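Local coordinates for protein putative anti-sigma factor antagonist TM1081 (Thermotoga maritima, PDB 3F43) that probably acts as an anti-anti-sigma factor that counteracts an anti-sigma factor and so releases a sigma factor from inhibition, at residues A[23-28]-A[55-60]; A[30-35]-A[64-69]; A[90-95]-A[109-114]. All blocks are in the same frame, centred on the assembly; numbering follows the deposited sequence.

Contact 1 of 3, residues A[23-28]-A[55-60]; sequences VILMPN and IFLVLS
Ile55 brings its CG2 methyl to within 3.6 Å of Leu25 CD1, on the face of the sheet that also carries Val23 and Leu57. The CG1 branch of Ile55 approaches Val23 CB more loosely. Helix 36-48 covers this face, Leu48 touching Ile55 while Trp42 and Phe47 reach Leu25.

Phe56 points to the other face. Its side chain runs beside that of Ile24, both heading the same way, with Phe56 CD2 4.0 Å from Ile24 CG1. The Phe56 backbone straddles Ile24: Phe56 N donates to Val23 O at 2.9 Å, and Phe56 O accepts from Leu25 N. This alternation is the signature of parallel strands, here the two strands of a beta-alpha-beta unit whose connection is helix 36-48, within the SpoIIAA-like fold of STAS domains.

The Leu57 and Pro27 side chains cross at about a right angle, Leu57 CD1 lying 3.9 Å from Pro27 CD; the same methyl also nears Leu25 CB. Next, Val58 N donates to Leu25 O at 2.8 Å. Val58 CG2 packs on Ile24 CG2 at 3.6 Å, while Val58 CB lies beside CG of Met26, a selenomethionine whose chain bends at chi3 and leads away. Proline has no N-H to offer at position 27, where strand pairing gives way to a water that donates to both Pro27 O (2.6 Å) and Val58 O (2.8 Å). Beyond this bridge the chains diverge, and Ser60 instead touches Ser91.

Contact 2 of 3, residues A[30-35]-A[64-69]; sequences ELNIEN and SIDSFS
Ile33 lies across the Phe68 ring, its CG1 3.8 Å from the ring centroid and only 6° off the normal, a CH-pi contact over the face. CG1 is anti to the backbone N (chi1 -175°), which carries it over the centre of the ring, and CD1 continues toward the rim at CE1 and CZ. Ile108 of the second subunit packs on both residues, so this pair also belongs to the dimer contact.

The backbone of Ile33 is held as well: its N donates to Asp66 OD2 at 2.9 Å, on the syn side of the carboxylate. The other oxygen, Asp66 OD1, caps helix 67-83 by accepting from Ser69 N at 3.0 Å and, weakly, from Phe68 N. Ser69 OG completes the capping box by accepting from Asp66 N (2.9 Å) and donates to Leu31 O at 2.7 Å, from above the carbonyl plane.

Glu30, at the other end, bends at chi2 to reach Ser64, whose N donates to Glu30 OE1 at 3.1 Å; the placement of OE2 is doubtful.

Ser67, inside the capped turn, is probably the residue that is phosphorylated, and is unmodified here. With N-H donors on both its oxygens and a helix N terminus beside it, the Asp66 carboxylate is probably stabilised as an anion, and through OD2 and OD1 it links the 30-35 loop to the first turn of that helix.

Contact 3 of 3, residues A[90-95]-A[109-114]; sequences VSPNEK and VKIYDT
Pro92 lays the CG and CD edge of its ring against the CG2 methyl of Ile111, with Pro92 CG 3.8 Å from Ile111 CG2; the two side chains cross obliquely. CG2 of Ile111 is anti to the backbone N, beside the carbonyl carbon, which sets this methyl beside Pro92 CG and CD.

Ser91 makes the polar part of the contact, with two bonds to successive carbonyls. Its N donates to Tyr112 O at 2.9 Å, and Val90 CA adds a CA-H...O approach to the same oxygen at 3.3 Å. Ser91 OG donates to Asp113 O at 2.8 Å, from well above the carbonyl plane. The backbone of Ser91 is in the left-handed region, where the chain leaves strand 86-90. An alanine here would probably leave Asp113 O without its hydroxyl donor and the chain after strand 110-112 less firmly fastened.

Val90 and Tyr112 pair as a parallel bridge. From Val90, CG1 reaches past the bridge to the backbone of Thr114, 3.5 Å from its C. A water donates to Pro92 O at 2.9 Å and, weakly, to Asp113 OD1.

The contact joins the two strands of a beta-alpha-beta unit at their C-terminal ends, strand 110-112 being an outermost strand of the sheet. Helix 94-102, N-capped by Asn93 through Val96 N, packs Glu97 and Leu100 on both Pro92 and Ile111. On the other face helix 115-123, with Thr114 at its N-cap position, sets Ile115 on Val90 and Ala118 on Tyr112.

Overall arrangement
From the N terminus, strand 22-25 and the turn after it supply 23-28, the first half of contact 1, and the chain almost at once reaches 30-35, the first half of contact 2, before helix 36-48. Strand 54-58 then closes contact 1 within the sheet, and 64-69 closes contact 2. The two therefore cross rather than nest, contact 1 pairing neighbouring strands and contact 2 joining the loop after the first to the start of helix 67-83, with centres about 14 Å apart. Contact 3 follows in series: 109-114 returns to 90-95 after helix 94-102. Strand 86-90 bonds to 54-58, joining contacts 1 and 3 in one sheet, while Lys95 packs on Ser64 to link contacts 2 and 3.

Contact 1 of 3, residues A[23-28]-A[55-60]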
ATOM      1  N   VAL A  23       0.604 -22.229   1.591  1.00 20.95           N
ATOM      2  CA  VAL A  23       0.120 -21.817   0.289  1.00 20.99           C
ATOM      3  C   VAL A  23       1.234 -21.087  -0.442  1.00 19.91           C
ATOM      4  O   VAL A  23       1.689 -20.023  -0.004  1.00 21.63           O
ATOM      5  CB  VAL A  23      -1.127 -20.929   0.367  1.00 20.47           C
ATOM      6  CG1 VAL A  23      -1.605 -20.578  -1.045  1.00 22.81           C
ATOM      7  CG2 VAL A  23      -2.212 -21.530   1.229  1.00 21.59           C
ATOM      8  N   ILE A  24       1.696 -21.668  -1.551  1.00 19.57           N
ATOM      9  CA  ILE A  24       2.781 -21.085  -2.331  1.00 19.88           C
ATOM     10  C   ILE A  24       2.155 -20.444  -3.572  1.00 19.89           C
ATOM     11  O   ILE A  24       1.676 -21.144  -4.505  1.00 21.21           O
ATOM     12  CB  ILE A  24       3.821 -22.140  -2.729  1.00 20.59           C
ATOM     13  CG1 ILE A  24       4.306 -22.929  -1.492  1.00 21.28           C
ATOM     14  CG2 ILE A  24       5.002 -21.465  -3.483  1.00 19.23           C
ATOM     15  CD1 ILE A  24       5.323 -24.039  -1.800  1.00 22.86           C
ATOM     16  N   LEU A  25       2.113 -19.112  -3.555  1.00 19.69           N
ATOM     17  CA  LEU A  25       1.538 -18.332  -4.641  1.00 21.54           C
ATOM     18  C   LEU A  25       2.618 -18.003  -5.653  1.00 20.28           C
ATOM     19  O   LEU A  25       3.663 -17.441  -5.301  1.00 22.26           O
ATOM     20  CB  LEU A  25       0.949 -17.011  -4.117  1.00 22.15           C
ATOM     21  CG  LEU A  25      -0.125 -17.114  -3.032  1.00 22.99           C
ATOM     22  CD1 LEU A  25      -0.447 -15.705  -2.434  1.00 23.76           C
ATOM     23  CD2 LEU A  25      -1.354 -17.886  -3.529  1.00 22.09           C
HETATM   24  N   MSE A  26       2.351 -18.313  -6.910  1.00 20.30           N
HETATM   25  CA  MSE A  26       3.318 -18.098  -7.982  1.00 20.70           C
HETATM   26  C   MSE A  26       2.725 -17.326  -9.168  1.00 20.34           C
HETATM   27  O   MSE A  26       2.595 -17.868 -10.267  1.00 20.81           O
HETATM   28  CB  MSE A  26       3.880 -19.419  -8.449  1.00 22.77           C
HETATM   29  CG  MSE A  26       4.629 -20.207  -7.344  1.00 23.94           C
HETATM   30 SE   MSE A  26       4.989 -22.048  -7.711  0.75 20.99          SE
HETATM   31  CE  MSE A  26       3.193 -22.727  -7.436  1.00 25.02           C
ATOM     32  N   PRO A  27       2.387 -16.033  -8.943  1.00 21.74           N
ATOM     33  CA  PRO A  27       1.854 -15.240 -10.077  1.00 21.76           C
ATOM     34  C   PRO A  27       2.836 -15.234 -11.221  1.00 25.70           C
ATOM     35  O   PRO A  27       4.042 -15.083 -11.026  1.00 23.10           O
ATOM     36  CB  PRO A  27       1.657 -13.837  -9.491  1.00 22.09           C
ATOM     37  CG  PRO A  27       2.520 -13.818  -8.254  1.00 23.19           C
ATOM     38  CD  PRO A  27       2.480 -15.237  -7.713  1.00 22.52           C
ATOM     39  N   ASN A  28       2.328 -15.435 -12.426  1.00 24.97           N
ATOM     40  CA  ASN A  28       3.209 -15.622 -13.581  1.00 27.21           C
ATOM     41  C   ASN A  28       3.264 -14.395 -14.479  1.00 30.15           C
ATOM     42  O   ASN A  28       3.917 -14.417 -15.524  1.00 30.93           O
ATOM     43  CB  ASN A  28       2.836 -16.875 -14.380  1.00 27.73           C
ATOM     44  CG  ASN A  28       1.425 -16.865 -14.875  1.00 30.30           C
ATOM     45  OD1 ASN A  28       0.745 -15.848 -14.836  1.00 36.03           O
ATOM     46  ND2 ASN A  28       0.952 -18.033 -15.323  1.00 37.24           N
ATOM     47  N   ILE A  55       1.699 -18.411   4.055  1.00 21.51           N
ATOM     48  CA  ILE A  55       1.736 -18.058   2.633  1.00 21.82           C
ATOM     49  C   ILE A  55       3.109 -17.592   2.217  1.00 22.84           C
ATOM     50  O   ILE A  55       3.751 -16.812   2.911  1.00 22.25           O
ATOM     51  CB  ILE A  55       0.698 -16.922   2.289  1.00 23.64           C
ATOM     52  CG1 ILE A  55      -0.722 -17.420   2.639  1.00 25.29           C
ATOM     53  CG2 ILE A  55       0.809 -16.440   0.839  1.00 24.38           C
ATOM     54  CD1 ILE A  55      -1.837 -16.499   2.151  1.00 26.44           C
ATOM     55  N   PHE A  56       3.566 -18.121   1.081  1.00 19.74           N
ATOM     56  CA  PHE A  56       4.747 -17.630   0.394  1.00 22.40           C
ATOM     57  C   PHE A  56       4.239 -16.904  -0.856  1.00 21.95           C
ATOM     58  O   PHE A  56       3.522 -17.506  -1.668  1.00 23.47           O
ATOM     59  CB  PHE A  56       5.674 -18.734  -0.099  1.00 23.18           C
ATOM     60  CG  PHE A  56       6.283 -19.609   0.956  1.00 21.88           C
ATOM     61  CD1 PHE A  56       6.242 -19.312   2.322  1.00 21.95           C
ATOM     62  CD2 PHE A  56       6.950 -20.783   0.554  1.00 26.71           C
ATOM     63  CE1 PHE A  56       6.822 -20.163   3.260  1.00 25.40           C
ATOM     64  CE2 PHE A  56       7.531 -21.614   1.478  1.00 26.89           C
ATOM     65  CZ  PHE A  56       7.478 -21.296   2.848  1.00 22.88           C
ATOM     66  N   LEU A  57       4.648 -15.656  -1.057  1.00 21.72           N
ATOM     67  CA  LEU A  57       4.356 -14.972  -2.289  1.00 21.51           C
ATOM     68  C   LEU A  57       5.661 -14.981  -3.099  1.00 22.48           C
ATOM     69  O   LEU A  57       6.625 -14.246  -2.825  1.00 20.71           O
ATOM     70  CB  LEU A  57       3.803 -13.561  -2.055  1.00 22.23           C
ATOM     71  CG  LEU A  57       3.664 -12.684  -3.306  1.00 21.94           C
ATOM     72  CD1 LEU A  57       2.711 -13.370  -4.324  1.00 24.24           C
ATOM     73  CD2 LEU A  57       3.155 -11.312  -2.885  1.00 23.72           C
ATOM     74  N   VAL A  58       5.684 -15.865  -4.087  1.00 20.45           N
ATOM     75  CA  VAL A  58       6.836 -16.083  -4.937  1.00 18.73           C
ATOM     76  C   VAL A  58       6.783 -15.054  -6.078  1.00 20.91           C
ATOM     77  O   VAL A  58       5.787 -14.971  -6.811  1.00 21.21           O
ATOM     78  CB  VAL A  58       6.857 -17.518  -5.470  1.00 19.41           C
ATOM     79  CG1 VAL A  58       8.063 -17.703  -6.456  1.00 21.88           C
ATOM     80  CG2 VAL A  58       6.952 -18.541  -4.302  1.00 21.61           C
ATOM     81  N   LEU A  59       7.855 -14.290  -6.195  1.00 21.71           N
ATOM     82  CA  LEU A  59       7.941 -13.142  -7.096  1.00 22.04           C
ATOM     83  C   LEU A  59       8.859 -13.329  -8.321  1.00 20.17           C
ATOM     84  O   LEU A  59       9.181 -12.394  -9.033  1.00 19.46           O
ATOM     85  CB  LEU A  59       8.360 -11.906  -6.266  1.00 23.68           C
ATOM     86  CG  LEU A  59       7.389 -11.501  -5.169  1.00 26.19           C
ATOM     87  CD1 LEU A  59       7.978 -10.409  -4.257  1.00 26.86           C
ATOM     88  CD2 LEU A  59       6.130 -10.998  -5.819  1.00 23.12           C
ATOM     89  N   SER A  60       9.275 -14.571  -8.593  1.00 20.60           N
ATOM     90  CA  SER A  60      10.175 -14.872  -9.675  1.00 20.80           C
ATOM     91  C   SER A  60       9.756 -14.302 -11.028  1.00 20.34           C
ATOM     92  O   SER A  60      10.614 -13.866 -11.804  1.00 21.07           O
ATOM     93  CB  SER A  60      10.309 -16.408  -9.814  1.00 21.73           C
ATOM     94  OG  SER A  60      10.695 -16.988  -8.581  1.00 22.81           O
TER
HETATM   95  O   HOH W   1       6.208 -15.162  -9.562  1.00 20.40           O

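Contact 2 of 3, residues A[30-35]-A[64-69]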
ATOM      1  N   GLU A  30       2.704  -9.769 -14.189  1.00 40.28           N
ATOM      2  CA  GLU A  30       2.823  -8.573 -13.424  1.00 39.78           C
ATOM      3  C   GLU A  30       1.700  -8.434 -12.385  1.00 36.28           C
ATOM      4  O   GLU A  30       0.555  -8.730 -12.673  1.00 41.11           O
ATOM      5  CB  GLU A  30       2.778  -7.392 -14.412  1.00 41.67           C
ATOM      6  CG  GLU A  30       3.213  -6.102 -13.838  1.00 49.39           C
ATOM      7  CD  GLU A  30       4.396  -6.297 -12.974  1.00 55.84           C
ATOM      8  OE1 GLU A  30       5.494  -6.533 -13.537  1.00 61.95           O
ATOM      9  OE2 GLU A  30       4.196  -6.277 -11.738  1.00 44.28           O
ATOM     10  N   LEU A  31       2.070  -8.036 -11.167  0.50 33.81           N
ATOM     11  CA  LEU A  31       1.109  -7.651 -10.133  0.50 31.97           C
ATOM     12  C   LEU A  31       1.208  -6.154  -9.977  0.50 31.66           C
ATOM     13  O   LEU A  31       2.269  -5.631  -9.586  0.50 34.06           O
ATOM     14  CB  LEU A  31       1.449  -8.297  -8.798  0.50 32.22           C
ATOM     15  CG  LEU A  31       1.203  -9.786  -8.711  0.50 30.87           C
ATOM     16  CD1 LEU A  31       1.575 -10.223  -7.301  0.50 30.47           C
ATOM     17  CD2 LEU A  31      -0.251 -10.086  -9.080  0.50 26.26           C
ATOM     18  N   ASN A  32       0.128  -5.464 -10.321  1.00 26.61           N
ATOM     19  CA  ASN A  32       0.128  -3.987 -10.416  1.00 26.61           C
ATOM     20  C   ASN A  32      -1.302  -3.476 -10.328  1.00 24.31           C
ATOM     21  O   ASN A  32      -2.196  -4.276 -10.060  1.00 22.21           O
ATOM     22  CB  ASN A  32       0.841  -3.525 -11.691  1.00 26.97           C
ATOM     23  CG  ASN A  32       0.151  -4.028 -12.981  1.00 31.79           C
ATOM     24  OD1 ASN A  32      -1.061  -4.300 -12.998  1.00 30.38           O
ATOM     25  ND2 ASN A  32       0.923  -4.141 -14.076  1.00 37.35           N
ATOM     26  N   ILE A  33      -1.511  -2.186 -10.534  1.00 20.36           N
ATOM     27  CA  ILE A  33      -2.814  -1.535 -10.432  1.00 21.14           C
ATOM     28  C   ILE A  33      -3.917  -2.266 -11.207  1.00 21.66           C
ATOM     29  O   ILE A  33      -5.050  -2.326 -10.746  1.00 21.23           O
ATOM     30  CB  ILE A  33      -2.740  -0.034 -10.839  1.00 18.73           C
ATOM     31  CG1 ILE A  33      -4.062   0.686 -10.611  1.00 21.61           C
ATOM     32  CG2 ILE A  33      -2.211   0.164 -12.290  1.00 21.25           C
ATOM     33  CD1 ILE A  33      -3.961   2.200 -10.709  1.00 21.12           C
ATOM     34  N   GLU A  34      -3.605  -2.824 -12.364  1.00 22.50           N
ATOM     35  CA  GLU A  34      -4.644  -3.474 -13.156  1.00 21.92           C
ATOM     36  C   GLU A  34      -5.236  -4.746 -12.529  1.00 23.05           C
ATOM     37  O   GLU A  34      -6.484  -4.976 -12.679  1.00 21.60           O
ATOM     38  CB  GLU A  34      -4.134  -3.776 -14.566  1.00 20.47           C
ATOM     39  CG  GLU A  34      -3.991  -2.532 -15.428  1.00 26.92           C
ATOM     40  CD  GLU A  34      -3.596  -2.803 -16.884  1.00 30.03           C
ATOM     41  OE1 GLU A  34      -2.684  -3.632 -17.121  1.00 44.55           O
ATOM     42  OE2 GLU A  34      -4.179  -2.147 -17.781  1.00 48.08           O
ATOM     43  N   ASN A  35      -4.397  -5.532 -11.856  1.00 19.26           N
ATOM     44  CA  ASN A  35      -4.810  -6.807 -11.238  1.00 20.22           C
ATOM     45  C   ASN A  35      -4.759  -6.892  -9.721  1.00 18.88           C
ATOM     46  O   ASN A  35      -5.079  -7.930  -9.123  1.00 21.41           O
ATOM     47  CB  ASN A  35      -4.155  -8.012 -11.919  1.00 21.14           C
ATOM     48  CG  ASN A  35      -2.701  -8.096 -11.667  1.00 27.21           C
ATOM     49  OD1 ASN A  35      -2.125  -7.203 -11.036  1.00 29.33           O
ATOM     50  ND2 ASN A  35      -2.073  -9.186 -12.152  1.00 29.91           N
ATOM     51  N   SER A  64       8.006  -6.068 -11.848  1.00 26.69           N
ATOM     52  CA  SER A  64       8.054  -4.871 -11.027  1.00 27.34           C
ATOM     53  C   SER A  64       6.795  -4.860 -10.170  1.00 25.35           C
ATOM     54  O   SER A  64       5.830  -5.564 -10.459  1.00 25.58           O
ATOM     55  CB  SER A  64       8.082  -3.609 -11.890  1.00 26.93           C
ATOM     56  OG  SER A  64       6.844  -3.442 -12.548  1.00 32.78           O
ATOM     57  N   ILE A  65       6.829  -4.087  -9.097  1.00 26.57           N
ATOM     58  CA  ILE A  65       5.632  -3.828  -8.309  1.00 25.83           C
ATOM     59  C   ILE A  65       5.412  -2.330  -8.221  1.00 23.85           C
ATOM     60  O   ILE A  65       6.353  -1.532  -8.334  1.00 26.26           O
ATOM     61  CB  ILE A  65       5.673  -4.427  -6.884  1.00 26.40           C
ATOM     62  CG1 ILE A  65       6.928  -3.953  -6.152  1.00 27.88           C
ATOM     63  CG2 ILE A  65       5.558  -6.014  -6.940  1.00 26.73           C
ATOM     64  CD1 ILE A  65       6.950  -4.266  -4.617  1.00 26.60           C
ATOM     65  N   ASP A  66       4.158  -1.971  -8.020  1.00 21.00           N
ATOM     66  CA  ASP A  66       3.733  -0.582  -7.890  1.00 21.62           C
ATOM     67  C   ASP A  66       3.051  -0.374  -6.546  1.00 19.01           C
ATOM     68  O   ASP A  66       3.012  -1.297  -5.696  1.00 21.74           O
ATOM     69  CB  ASP A  66       2.922  -0.128  -9.136  1.00 21.39           C
ATOM     70  CG  ASP A  66       1.481  -0.702  -9.225  1.00 20.07           C
ATOM     71  OD1 ASP A  66       0.989  -1.286  -8.243  1.00 19.18           O
ATOM     72  OD2 ASP A  66       0.865  -0.492 -10.331  1.00 22.06           O
ATOM     73  N   SER A  67       2.497   0.824  -6.319  1.00 20.20           N
ATOM     74  CA  SER A  67       1.926   1.141  -5.020  1.00 19.93           C
ATOM     75  C   SER A  67       0.726   0.264  -4.707  1.00 19.58           C
ATOM     76  O   SER A  67       0.478  -0.064  -3.546  1.00 20.08           O
ATOM     77  CB  SER A  67       1.549   2.619  -4.927  1.00 20.01           C
ATOM     78  OG  SER A  67       0.495   2.960  -5.810  1.00 20.17           O
ATOM     79  N   PHE A  68      -0.018  -0.121  -5.745  1.00 19.28           N
ATOM     80  CA  PHE A  68      -1.171  -0.997  -5.564  1.00 21.50           C
ATOM     81  C   PHE A  68      -0.783  -2.402  -5.218  1.00 22.99           C
ATOM     82  O   PHE A  68      -1.378  -2.995  -4.290  1.00 26.04           O
ATOM     83  CB  PHE A  68      -2.099  -0.967  -6.810  1.00 21.13           C
ATOM     84  CG  PHE A  68      -3.030   0.199  -6.838  1.00 22.08           C
ATOM     85  CD1 PHE A  68      -2.549   1.493  -6.934  1.00 24.79           C
ATOM     86  CD2 PHE A  68      -4.392   0.002  -6.792  1.00 24.04           C
ATOM     87  CE1 PHE A  68      -3.414   2.564  -6.933  1.00 26.23           C
ATOM     88  CE2 PHE A  68      -5.259   1.067  -6.832  1.00 21.72           C
ATOM     89  CZ  PHE A  68      -4.779   2.352  -6.895  1.00 21.54           C
ATOM     90  N   SER A  69       0.244  -2.945  -5.850  1.00 23.26           N
ATOM     91  CA  SER A  69       0.666  -4.309  -5.468  1.00 28.70           C
ATOM     92  C   SER A  69       1.309  -4.274  -4.068  1.00 27.45           C
ATOM     93  O   SER A  69       1.142  -5.207  -3.258  1.00 26.84           O
ATOM     94  CB  SER A  69       1.515  -5.019  -6.531  1.00 37.90           C
ATOM     95  OG  SER A  69       2.332  -4.169  -7.325  1.00 26.09           O
TER

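Contact 3 of 3, residues A[90-95]-A[109-114]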
ATOM      1  N   VAL A  90       9.303 -14.282  -1.653  1.00 22.02           N
ATOM      2  CA  VAL A  90      10.321 -15.186  -2.170  1.00 22.47           C
ATOM      3  C   VAL A  90      10.746 -14.760  -3.558  1.00 21.63           C
ATOM      4  O   VAL A  90       9.903 -14.468  -4.425  1.00 22.38           O
ATOM      5  CB  VAL A  90       9.821 -16.666  -2.195  1.00 20.56           C
ATOM      6  CG1 VAL A  90      10.940 -17.606  -2.562  1.00 19.17           C
ATOM      7  CG2 VAL A  90       9.264 -17.051  -0.808  1.00 21.71           C
ATOM      8  N   SER A  91      12.051 -14.723  -3.772  1.00 20.75           N
ATOM      9  CA  SER A  91      12.636 -14.417  -5.088  1.00 20.99           C
ATOM     10  C   SER A  91      12.276 -13.073  -5.754  1.00 22.70           C
ATOM     11  O   SER A  91      12.082 -13.015  -6.967  1.00 22.41           O
ATOM     12  CB  SER A  91      12.345 -15.594  -6.060  1.00 22.48           C
ATOM     13  OG  SER A  91      12.570 -16.830  -5.437  1.00 23.04           O
ATOM     14  N   PRO A  92      12.286 -11.951  -4.984  1.00 21.58           N
ATOM     15  CA  PRO A  92      12.111 -10.671  -5.661  1.00 22.69           C
ATOM     16  C   PRO A  92      13.296 -10.398  -6.566  1.00 22.52           C
ATOM     17  O   PRO A  92      14.456 -10.639  -6.194  1.00 23.39           O
ATOM     18  CB  PRO A  92      12.076  -9.666  -4.489  1.00 23.57           C
ATOM     19  CG  PRO A  92      12.945 -10.298  -3.466  1.00 22.19           C
ATOM     20  CD  PRO A  92      12.563 -11.772  -3.544  1.00 23.81           C
ATOM     21  N   ASN A  93      13.018  -9.886  -7.756  1.00 24.50           N
ATOM     22  CA  ASN A  93      14.084  -9.462  -8.653  1.00 24.35           C
ATOM     23  C   ASN A  93      14.697  -8.147  -8.147  1.00 23.03           C
ATOM     24  O   ASN A  93      14.322  -7.646  -7.078  1.00 23.67           O
ATOM     25  CB  ASN A  93      13.592  -9.396 -10.102  1.00 27.36           C
ATOM     26  CG  ASN A  93      12.714  -8.207 -10.391  1.00 27.24           C
ATOM     27  OD1 ASN A  93      12.627  -7.283  -9.588  1.00 30.04           O
ATOM     28  ND2 ASN A  93      12.086  -8.204 -11.556  1.00 30.13           N
ATOM     29  N   GLU A  94      15.632  -7.562  -8.887  1.00 26.36           N
ATOM     30  CA  GLU A  94      16.352  -6.411  -8.326  1.00 29.09           C
ATOM     31  C   GLU A  94      15.501  -5.154  -8.225  1.00 25.59           C
ATOM     32  O   GLU A  94      15.561  -4.457  -7.220  1.00 25.65           O
ATOM     33  CB  GLU A  94      17.707  -6.181  -9.007  1.00 31.67           C
ATOM     34  CG  GLU A  94      17.685  -5.720 -10.408  1.00 42.03           C
ATOM     35  CD  GLU A  94      19.102  -5.437 -10.900  1.00 37.79           C
ATOM     36  OE1 GLU A  94      19.596  -4.303 -10.669  1.00 47.25           O
ATOM     37  OE2 GLU A  94      19.721  -6.370 -11.476  1.00 54.92           O
ATOM     38  N   LYS A  95      14.672  -4.917  -9.235  0.50 25.95           N
ATOM     39  CA  LYS A  95      13.727  -3.798  -9.251  0.50 27.75           C
ATOM     40  C   LYS A  95      12.725  -3.890  -8.079  0.50 26.85           C
ATOM     41  O   LYS A  95      12.427  -2.895  -7.393  0.50 28.04           O
ATOM     42  CB  LYS A  95      12.978  -3.809 -10.587  0.50 28.28           C
ATOM     43  CG  LYS A  95      12.216  -2.539 -10.931  0.50 30.91           C
ATOM     44  CD  LYS A  95      11.500  -2.683 -12.272  0.50 28.09           C
ATOM     45  N   VAL A 109       8.838  -7.987   6.932  1.00 24.58           N
ATOM     46  CA  VAL A 109       8.406  -9.259   6.353  1.00 23.21           C
ATOM     47  C   VAL A 109       9.668 -10.023   5.946  1.00 24.03           C
ATOM     48  O   VAL A 109      10.649  -9.453   5.462  1.00 24.46           O
ATOM     49  CB  VAL A 109       7.419  -9.066   5.170  1.00 22.94           C
ATOM     50  CG1 VAL A 109       8.103  -8.440   3.990  1.00 23.73           C
ATOM     51  CG2 VAL A 109       6.755 -10.415   4.767  1.00 26.34           C
ATOM     52  N   LYS A 110       9.633 -11.332   6.185  1.00 22.12           N
ATOM     53  CA  LYS A 110      10.701 -12.230   5.776  1.00 24.02           C
ATOM     54  C   LYS A 110      10.768 -12.291   4.268  1.00 22.30           C
ATOM     55  O   LYS A 110       9.748 -12.336   3.595  1.00 22.55           O
ATOM     56  CB  LYS A 110      10.490 -13.641   6.336  1.00 26.77           C
ATOM     57  CG  LYS A 110      10.704 -13.749   7.824  1.00 33.56           C
ATOM     58  CD  LYS A 110      12.191 -13.696   8.176  1.00 38.26           C
ATOM     59  N   ILE A 111      11.986 -12.234   3.765  1.00 23.98           N
ATOM     60  CA  ILE A 111      12.259 -12.313   2.339  1.00 23.99           C
ATOM     61  C   ILE A 111      13.361 -13.326   2.112  1.00 25.20           C
ATOM     62  O   ILE A 111      14.422 -13.285   2.776  1.00 27.90           O
ATOM     63  CB  ILE A 111      12.715 -10.962   1.760  1.00 25.17           C
ATOM     64  CG1 ILE A 111      11.660  -9.867   1.959  1.00 24.11           C
ATOM     65  CG2 ILE A 111      13.096 -11.135   0.285  1.00 30.62           C
ATOM     66  CD1 ILE A 111      12.162  -8.463   1.596  1.00 28.14           C
ATOM     67  N   TYR A 112      13.106 -14.284   1.213  1.00 22.03           N
ATOM     68  CA  TYR A 112      14.046 -15.345   0.952  1.00 22.54           C
ATOM     69  C   TYR A 112      14.349 -15.398  -0.520  1.00 22.64           C
ATOM     70  O   TYR A 112      13.500 -15.114  -1.345  1.00 24.81           O
ATOM     71  CB  TYR A 112      13.513 -16.713   1.402  1.00 23.04           C
ATOM     72  CG  TYR A 112      13.203 -16.794   2.876  1.00 27.28           C
ATOM     73  CD1 TYR A 112      14.217 -16.939   3.812  1.00 30.70           C
ATOM     74  CD2 TYR A 112      11.895 -16.712   3.337  1.00 25.11           C
ATOM     75  CE1 TYR A 112      13.927 -16.991   5.169  1.00 30.67           C
ATOM     76  CE2 TYR A 112      11.600 -16.755   4.687  1.00 27.32           C
ATOM     77  CZ  TYR A 112      12.614 -16.900   5.593  1.00 31.01           C
ATOM     78  OH  TYR A 112      12.308 -16.935   6.926  1.00 34.18           O
ATOM     79  N   ASP A 113      15.553 -15.845  -0.843  1.00 20.76           N
ATOM     80  CA  ASP A 113      15.987 -15.957  -2.233  1.00 23.94           C
ATOM     81  C   ASP A 113      15.286 -17.115  -2.943  1.00 24.74           C
ATOM     82  O   ASP A 113      15.055 -17.030  -4.150  1.00 24.76           O
ATOM     83  CB  ASP A 113      17.487 -16.173  -2.343  1.00 25.21           C
ATOM     84  CG  ASP A 113      18.300 -14.930  -2.053  1.00 30.62           C
ATOM     85  OD1 ASP A 113      17.763 -13.799  -2.087  1.00 36.33           O
ATOM     86  OD2 ASP A 113      19.516 -15.113  -1.821  1.00 38.34           O
ATOM     87  N   THR A 114      14.944 -18.165  -2.196  1.00 21.12           N
ATOM     88  CA  THR A 114      14.416 -19.408  -2.771  1.00 21.76           C
ATOM     89  C   THR A 114      13.345 -20.055  -1.898  1.00 21.21           C
ATOM     90  O   THR A 114      13.266 -19.800  -0.694  1.00 20.85           O
ATOM     91  CB  THR A 114      15.512 -20.474  -3.017  1.00 21.65           C
ATOM     92  OG1 THR A 114      15.940 -21.054  -1.765  1.00 23.18           O
ATOM     93  CG2 THR A 114      16.725 -19.867  -3.764  1.00 21.49           C
TER
HETATM   94  O   HOH W   2      15.544 -12.785  -4.552  1.00 32.44           O